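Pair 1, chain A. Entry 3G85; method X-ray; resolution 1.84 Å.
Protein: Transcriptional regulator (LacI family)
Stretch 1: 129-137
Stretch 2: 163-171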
# COMPACT_ATOMS: atom_id res chain seq x y z
N SER A 129 22.16 -9.77 -8.58
CA SER A 129 20.83 -10.35 -8.78
C SER A 129 19.96 -10.16 -7.53
O SER A 129 20.43 -9.77 -6.49
CB SER A 129 20.91 -11.83 -9.14
OG SER A 129 21.49 -12.53 -8.07
N ALA A 130 18.66 -10.42 -7.68
CA ALA A 130 17.72 -10.22 -6.58
C ALA A 130 16.62 -11.25 -6.68
O ALA A 130 16.34 -11.77 -7.78
CB ALA A 130 17.16 -8.79 -6.58
N ALA A 131 15.99 -11.53 -5.54
CA ALA A 131 14.76 -12.29 -5.50
C ALA A 131 13.62 -11.37 -5.01
O ALA A 131 13.90 -10.27 -4.52
CB ALA A 131 14.89 -13.49 -4.56
N ALA A 132 12.38 -11.81 -5.22
CA ALA A 132 11.21 -11.02 -4.80
C ALA A 132 10.17 -11.97 -4.23
O ALA A 132 9.86 -13.01 -4.82
CB ALA A 132 10.64 -10.22 -5.98
N ILE A 133 9.67 -11.64 -3.05
CA ILE A 133 8.57 -12.37 -2.47
C ILE A 133 7.37 -11.45 -2.52
O ILE A 133 7.39 -10.36 -1.92
CB ILE A 133 8.88 -12.78 -1.03
CG1 ILE A 133 10.09 -13.75 -0.99
CG2 ILE A 133 7.66 -13.42 -0.38
CD1 ILE A 133 10.53 -14.06 0.43
N LEU A 134 6.35 -11.90 -3.25
CA LEU A 134 5.21 -11.08 -3.60
C LEU A 134 3.91 -11.71 -3.20
O LEU A 134 3.56 -12.82 -3.66
CB LEU A 134 5.19 -10.85 -5.12
CG LEU A 134 6.45 -10.21 -5.73
CD1 LEU A 134 6.34 -10.22 -7.27
CD2 LEU A 134 6.74 -8.79 -5.22
N THR A 135 3.16 -10.98 -2.40
CA THR A 135 1.77 -11.28 -2.22
C THR A 135 0.95 -10.79 -3.44
O THR A 135 1.31 -9.80 -4.10
CB THR A 135 1.27 -10.69 -0.91
OG1 THR A 135 -0.04 -11.19 -0.65
CG2 THR A 135 1.28 -9.12 -0.96
N GLU A 136 -0.13 -11.50 -3.77
CA GLU A 136 -0.89 -11.20 -5.00
C GLU A 136 -1.40 -9.75 -5.04
O GLU A 136 -1.82 -9.20 -4.01
CB GLU A 136 -2.06 -12.18 -5.16
CG GLU A 136 -3.18 -11.95 -4.13
CD GLU A 136 -4.39 -12.86 -4.35
OE1 GLU A 136 -4.73 -13.15 -5.54
OE2 GLU A 136 -5.00 -13.25 -3.33
N SER A 137 -1.34 -9.13 -6.21
CA SER A 137 -1.76 -7.74 -6.35
C SER A 137 -3.27 -7.62 -6.18
O SER A 137 -4.04 -8.29 -6.85
CB SER A 137 -1.33 -7.17 -7.69
OG SER A 137 0.07 -7.29 -7.86
N ASN A 163 12.06 -17.75 -11.49
CA ASN A 163 11.85 -18.68 -10.40
C ASN A 163 12.29 -18.08 -9.07
O ASN A 163 12.10 -18.70 -8.02
CB ASN A 163 12.59 -19.99 -10.65
CG ASN A 163 14.07 -19.82 -10.53
OD1 ASN A 163 14.67 -19.00 -11.21
ND2 ASN A 163 14.68 -20.60 -9.64
N HIS A 164 12.87 -16.89 -9.10
CA HIS A 164 13.18 -16.20 -7.84
C HIS A 164 12.16 -15.18 -7.45
O HIS A 164 12.43 -14.33 -6.64
CB HIS A 164 14.56 -15.56 -7.86
CG HIS A 164 15.67 -16.55 -7.93
ND1 HIS A 164 16.98 -16.19 -8.19
CD2 HIS A 164 15.67 -17.90 -7.78
CE1 HIS A 164 17.73 -17.28 -8.19
NE2 HIS A 164 16.96 -18.33 -7.94
N ILE A 165 11.00 -15.25 -8.09
CA ILE A 165 9.82 -14.55 -7.67
C ILE A 165 8.93 -15.62 -7.02
O ILE A 165 8.57 -16.63 -7.65
CB ILE A 165 9.14 -13.85 -8.87
CG1 ILE A 165 10.06 -12.75 -9.42
CG2 ILE A 165 7.83 -13.25 -8.43
CD1 ILE A 165 9.75 -12.35 -10.84
N ILE A 166 8.65 -15.42 -5.74
CA ILE A 166 7.97 -16.43 -4.93
C ILE A 166 6.67 -15.81 -4.42
O ILE A 166 6.71 -14.74 -3.78
CB ILE A 166 8.86 -16.85 -3.72
CG1 ILE A 166 10.21 -17.40 -4.22
CG2 ILE A 166 8.16 -17.83 -2.81
CD1 ILE A 166 11.24 -17.62 -3.12
N ALA A 167 5.54 -16.46 -4.72
CA ALA A 167 4.25 -16.03 -4.22
C ALA A 167 4.21 -16.24 -2.71
O ALA A 167 4.82 -17.20 -2.19
CB ALA A 167 3.10 -16.79 -4.89
N ALA A 168 3.51 -15.35 -2.00
CA ALA A 168 3.30 -15.50 -0.56
C ALA A 168 1.96 -14.93 -0.11
O ALA A 168 1.43 -13.98 -0.73
CB ALA A 168 4.43 -14.80 0.21
N GLU A 169 1.42 -15.46 0.98
CA GLU A 169 0.31 -14.80 1.65
C GLU A 169 0.78 -13.57 2.39
O GLU A 169 1.91 -13.54 2.91
CB GLU A 169 -0.36 -15.72 2.65
CG GLU A 169 -1.52 -16.49 2.09
CD GLU A 169 -1.82 -17.72 2.91
OE1 GLU A 169 -1.30 -17.83 4.07
OE2 GLU A 169 -2.57 -18.59 2.39
N ASN A 170 -0.08 -12.54 2.42
CA ASN A 170 0.30 -11.28 3.03
C ASN A 170 0.12 -11.33 4.55
O ASN A 170 -0.87 -10.78 5.09
CB ASN A 170 -0.46 -10.09 2.46
CG ASN A 170 0.14 -8.76 2.88
OD1 ASN A 170 1.13 -8.70 3.63
ND2 ASN A 170 -0.46 -7.69 2.40
N SER A 171 1.06 -11.98 5.23
CA SER A 171 1.03 -12.06 6.70
C SER A 171 2.44 -12.40 7.14
O SER A 171 3.28 -12.77 6.28
CB SER A 171 0.04 -13.12 7.18
OG SER A 171 0.46 -14.42 6.79
O HOH W 1 17.44 -13.77 -9.54
O HOH W 2 -0.98 -13.60 -2.02

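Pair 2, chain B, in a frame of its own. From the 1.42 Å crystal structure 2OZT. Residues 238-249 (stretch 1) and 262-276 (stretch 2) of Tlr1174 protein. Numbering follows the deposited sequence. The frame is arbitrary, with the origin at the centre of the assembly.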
# COMPACT_ATOMS: atom_id res chain seq x y z
N TRP B 238 12.63 -5.80 -13.71
CA TRP B 238 11.47 -4.91 -13.87
C TRP B 238 11.95 -3.48 -14.01
O TRP B 238 12.65 -3.00 -13.15
CB TRP B 238 10.56 -5.03 -12.67
CG TRP B 238 9.34 -4.14 -12.76
CD1 TRP B 238 9.05 -3.05 -11.97
CD2 TRP B 238 8.26 -4.28 -13.68
NE1 TRP B 238 7.84 -2.51 -12.34
CE2 TRP B 238 7.35 -3.23 -13.41
CE3 TRP B 238 7.96 -5.18 -14.71
CZ2 TRP B 238 6.14 -3.08 -14.12
CZ3 TRP B 238 6.77 -5.01 -15.44
CH2 TRP B 238 5.86 -3.98 -15.12
N PRO B 239 11.59 -2.78 -15.11
CA PRO B 239 12.10 -1.41 -15.25
C PRO B 239 11.14 -0.32 -14.74
O PRO B 239 11.51 0.86 -14.75
CB PRO B 239 12.17 -1.23 -16.78
CG PRO B 239 11.01 -2.06 -17.27
CD PRO B 239 10.92 -3.26 -16.36
N GLY B 240 9.96 -0.71 -14.30
CA GLY B 240 8.96 0.24 -13.85
C GLY B 240 8.90 0.45 -12.35
O GLY B 240 9.92 0.36 -11.63
N PHE B 241 7.70 0.83 -11.92
CA PHE B 241 7.49 1.16 -10.52
C PHE B 241 6.94 -0.01 -9.71
O PHE B 241 6.38 -0.97 -10.23
CB PHE B 241 6.50 2.32 -10.39
CG PHE B 241 7.05 3.62 -10.90
CD1 PHE B 241 7.59 4.57 -10.05
CD2 PHE B 241 7.01 3.89 -12.27
CE1 PHE B 241 8.11 5.75 -10.56
CE2 PHE B 241 7.48 5.09 -12.78
CZ PHE B 241 8.06 6.02 -11.92
N PHE B 242 7.15 0.07 -8.39
CA PHE B 242 6.63 -0.95 -7.48
C PHE B 242 5.79 -0.21 -6.44
O PHE B 242 6.28 0.75 -5.85
CB PHE B 242 7.80 -1.54 -6.68
CG PHE B 242 8.81 -2.34 -7.49
CD1 PHE B 242 8.76 -3.72 -7.51
CD2 PHE B 242 9.88 -1.71 -8.13
CE1 PHE B 242 9.74 -4.46 -8.20
CE2 PHE B 242 10.85 -2.46 -8.81
CZ PHE B 242 10.76 -3.82 -8.84
N VAL B 243 4.54 -0.62 -6.28
CA VAL B 243 3.69 -0.00 -5.24
C VAL B 243 3.81 -0.90 -3.99
O VAL B 243 3.40 -2.06 -4.01
CB VAL B 243 2.23 0.09 -5.72
CG1 VAL B 243 1.35 0.73 -4.64
CG2 VAL B 243 2.15 0.90 -7.04
N ILE B 244 4.45 -0.38 -2.95
CA ILE B 244 4.76 -1.18 -1.76
C ILE B 244 3.72 -0.95 -0.68
O ILE B 244 3.49 0.21 -0.27
CB ILE B 244 6.11 -0.70 -1.19
CG1 ILE B 244 7.26 -0.86 -2.20
CG2 ILE B 244 6.46 -1.46 0.13
CD1 ILE B 244 7.47 -2.30 -2.72
N LYS B 245 3.07 -2.04 -0.26
CA LYS B 245 2.16 -1.97 0.90
C LYS B 245 2.92 -2.45 2.11
O LYS B 245 3.02 -3.64 2.37
CB LYS B 245 0.92 -2.86 0.71
CG LYS B 245 -0.10 -2.31 -0.32
CD LYS B 245 0.36 -2.32 -1.82
CE LYS B 245 0.69 -3.71 -2.35
NZ LYS B 245 1.12 -3.56 -3.84
N THR B 246 3.51 -1.49 2.81
CA THR B 246 4.44 -1.83 3.88
C THR B 246 3.81 -2.76 4.93
O THR B 246 4.50 -3.65 5.45
CB THR B 246 4.98 -0.56 4.48
OG1 THR B 246 5.64 0.20 3.47
CG2 THR B 246 6.01 -0.80 5.59
N ALA B 247 2.54 -2.56 5.23
CA ALA B 247 1.91 -3.38 6.26
C ALA B 247 1.79 -4.84 5.85
O ALA B 247 1.60 -5.73 6.71
CB ALA B 247 0.52 -2.81 6.60
N LEU B 248 1.86 -5.11 4.53
CA LEU B 248 1.69 -6.48 4.02
C LEU B 248 2.99 -7.17 3.61
O LEU B 248 3.00 -8.34 3.25
CB LEU B 248 0.79 -6.49 2.77
CG LEU B 248 -0.50 -5.71 2.89
CD1 LEU B 248 -1.31 -5.87 1.55
CD2 LEU B 248 -1.32 -6.22 4.12
N PHE B 249 4.09 -6.40 3.65
CA PHE B 249 5.28 -6.73 2.90
C PHE B 249 6.27 -7.65 3.62
O PHE B 249 6.92 -8.48 2.96
CB PHE B 249 5.95 -5.39 2.55
CG PHE B 249 7.34 -5.47 2.02
CD1 PHE B 249 7.61 -5.46 0.63
CD2 PHE B 249 8.41 -5.48 2.92
CE1 PHE B 249 8.95 -5.48 0.16
CE2 PHE B 249 9.73 -5.55 2.46
CZ PHE B 249 9.98 -5.52 1.08
N GLY B 262 19.50 -4.16 -5.55
CA GLY B 262 19.08 -3.68 -6.88
C GLY B 262 17.80 -2.84 -7.01
O GLY B 262 17.46 -2.37 -8.10
N LEU B 263 17.08 -2.64 -5.91
CA LEU B 263 15.83 -1.90 -6.01
C LEU B 263 16.10 -0.41 -5.97
O LEU B 263 16.85 0.08 -5.14
CB LEU B 263 14.93 -2.34 -4.85
CG LEU B 263 13.53 -1.79 -4.79
CD1 LEU B 263 12.65 -2.30 -5.97
CD2 LEU B 263 12.91 -2.21 -3.48
N GLU B 264 15.49 0.33 -6.90
CA GLU B 264 15.71 1.79 -6.96
C GLU B 264 14.70 2.57 -6.11
O GLU B 264 13.49 2.44 -6.32
CB GLU B 264 15.55 2.27 -8.40
CG GLU B 264 16.60 1.71 -9.35
CD GLU B 264 17.97 2.30 -9.10
OE1 GLU B 264 18.07 3.39 -8.48
OE2 GLU B 264 18.96 1.67 -9.52
N PRO B 265 15.19 3.39 -5.15
CA PRO B 265 14.25 4.18 -4.34
C PRO B 265 13.28 5.01 -5.16
O PRO B 265 12.11 5.15 -4.81
CB PRO B 265 15.18 5.10 -3.49
CG PRO B 265 16.49 4.36 -3.46
CD PRO B 265 16.60 3.58 -4.75
N GLN B 266 13.74 5.58 -6.28
CA GLN B 266 12.87 6.42 -7.12
C GLN B 266 11.74 5.64 -7.78
O GLN B 266 10.80 6.25 -8.24
CB GLN B 266 13.76 7.13 -8.16
CG GLN B 266 13.04 8.21 -9.05
CD GLN B 266 12.26 7.64 -10.20
OE1 GLN B 266 12.56 6.54 -10.71
NE2 GLN B 266 11.23 8.39 -10.64
N ARG B 267 11.85 4.32 -7.84
CA ARG B 267 10.79 3.52 -8.44
C ARG B 267 9.73 3.04 -7.44
O ARG B 267 8.83 2.29 -7.80
CB ARG B 267 11.41 2.33 -9.19
CG ARG B 267 12.11 2.74 -10.52
CD ARG B 267 11.17 3.44 -11.44
NE ARG B 267 11.59 3.27 -12.82
CZ ARG B 267 11.85 4.26 -13.67
NH1 ARG B 267 11.72 5.54 -13.31
NH2 ARG B 267 12.24 3.98 -14.91
N LEU B 268 9.84 3.43 -6.16
CA LEU B 268 8.85 3.04 -5.12
C LEU B 268 7.73 4.07 -4.94
O LEU B 268 7.97 5.28 -4.92
CB LEU B 268 9.54 2.86 -3.76
CG LEU B 268 10.68 1.85 -3.74
CD1 LEU B 268 11.10 1.64 -2.31
CD2 LEU B 268 10.32 0.51 -4.41
N VAL B 269 6.54 3.52 -4.73
CA VAL B 269 5.39 4.31 -4.29
C VAL B 269 4.81 3.56 -3.09
O VAL B 269 4.50 2.38 -3.18
CB VAL B 269 4.32 4.40 -5.40
CG1 VAL B 269 3.05 5.09 -4.87
CG2 VAL B 269 4.89 5.21 -6.58
N PHE B 270 4.71 4.25 -1.94
CA PHE B 270 4.18 3.58 -0.78
C PHE B 270 2.68 3.80 -0.63
O PHE B 270 2.22 4.93 -0.72
CB PHE B 270 4.89 4.15 0.46
CG PHE B 270 6.35 3.80 0.53
CD1 PHE B 270 6.75 2.65 1.17
CD2 PHE B 270 7.32 4.64 0.00
CE1 PHE B 270 8.12 2.28 1.22
CE2 PHE B 270 8.68 4.30 0.02
CZ PHE B 270 9.06 3.14 0.68
N SER B 271 1.95 2.71 -0.41
CA SER B 271 0.49 2.77 -0.36
C SER B 271 -0.14 2.03 0.77
O SER B 271 0.52 1.25 1.49
CB SER B 271 -0.08 2.28 -1.69
OG SER B 271 -0.06 0.89 -1.76
N SER B 272 -1.42 2.34 0.95
CA SER B 272 -2.20 1.77 2.05
C SER B 272 -2.86 0.45 1.73
O SER B 272 -3.33 0.22 0.62
CB SER B 272 -3.30 2.76 2.44
OG SER B 272 -4.11 2.21 3.49
N ALA B 273 -2.90 -0.44 2.71
CA ALA B 273 -3.66 -1.69 2.62
C ALA B 273 -4.90 -1.57 3.52
O ALA B 273 -5.35 -2.58 4.09
CB ALA B 273 -2.80 -2.83 3.13
N LEU B 274 -5.44 -0.36 3.66
CA LEU B 274 -6.60 -0.11 4.54
C LEU B 274 -6.35 -0.65 5.93
O LEU B 274 -7.17 -1.36 6.54
CB LEU B 274 -7.89 -0.70 3.93
CG LEU B 274 -8.30 -0.14 2.57
CD1 LEU B 274 -9.60 -0.82 2.15
CD2 LEU B 274 -8.46 1.38 2.59
N GLU B 275 -5.18 -0.29 6.44
CA GLU B 275 -4.76 -0.69 7.79
C GLU B 275 -5.16 0.40 8.79
O GLU B 275 -5.60 1.48 8.42
CB GLU B 275 -3.23 -0.96 7.83
CG GLU B 275 -2.36 0.24 7.53
CD GLU B 275 -2.40 0.68 6.07
OE1 GLU B 275 -3.12 1.66 5.78
OE2 GLU B 275 -1.68 0.08 5.26
N GLY B 276 -4.99 0.12 10.09
CA GLY B 276 -5.43 1.08 11.09
C GLY B 276 -4.31 2.03 11.50
O GLY B 276 -3.21 2.02 10.89
O HOH W 3 3.19 1.38 2.35
O HOH W 4 0.55 -0.71 3.79

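Two neighbouring parallel strands can keep one backbone scaffold while the side chains on the two faces of the sheet differ in size and chemistry. Pairs 1 and 2 illustrate the principle: 14 central residues superpose with an RMSD of 0.7 Å, and the strands run parallel at 17° in pair 1 and 23° in pair 2. Ala132(A), Leu134(A), Ile165(A) and Ala167(A) share one face, matched by Phe242(B), Ile244(B), Leu268(B) and Phe270(B); Ile133(A) and Ile166(A) take the other, matched by Val243(B) and Val269(B).

The hydrogen-bond ladder is the common element. In pair 1, Ala132(A) N donates to His164(A) O (2.9 Å), Ile166(A) N to Ala132(A) O (2.8 Å), Leu134(A) N to Ile166(A) O (2.9 Å) and Ala168(A) N to Leu134(A) O (3.0 Å). Pair 2 repeats it at the matched positions, from Phe242(B) N to Arg267(B) O (2.8 Å) through to Ser271(B) N to Ile244(B) O (2.9 Å). Because alternate residues of one strand supply both N and O, the residues between them bring CA close to a carbonyl instead, as in Ile133(A) CA to Ile166(A) O and Val243(B) CA to Val269(B) O, both 3.3 Å.

At the start of the strands the side chains differ in both size and chemistry. Ala131(A) meets His164(A) simply, CB to CB at 3.9 Å. For the matched Phe241(B) and Arg267(B), Arg267(B) CD lies over the phenyl face, 3.9 Å from Phe241(B) CE1; the other stretch covers 86 Å² of Phe241(B) against 29 Å² of Ala131(A).

At the next position, Ala132(A) CB approaches Ile165(A) CG1 at 4.3 Å, and Phe242(B) CB lies 4.0 Å from Leu268(B) CD2. Outside the matched positions, Leu263(B) CD1 covers one face of the Phe242(B) ring.

Ile133(A) and Val243(B), with partners Ile166(A) and Val269(B), are the conservative match. Even so, Ile133(A) CG2 touches Ala168(A) CB at 3.6 Å, whereas Val243(B) CG1 lies 3.2 Å from Ser271(B) OG.

Leu134(A) and Ile244(B) both reach diagonally back: Leu134(A) CD1 lies 3.6 Å from Ile165(A) CG2, and Ile244(B) CG1 lies 4.0 Å from Leu268(B) CD2. Ile244(B) CB also gains Phe270(B) CD1 at 4.1 Å, where pair 1 has the small Ala167(A).

Further on, Thr135(A) OG1 lies 3.3 Å from Asn170(A) CB. The matched Lys245(B) puts CD 3.2 Å from Ser271(B) OG, but its end leads away and NZ bonds to Val243(B) O at 2.7 Å. Water links Thr135(A) OG1, Glu136(A) N and Ala168(A) O; another links Ile244(B) O, Thr246(B) N and Ser271(B) O.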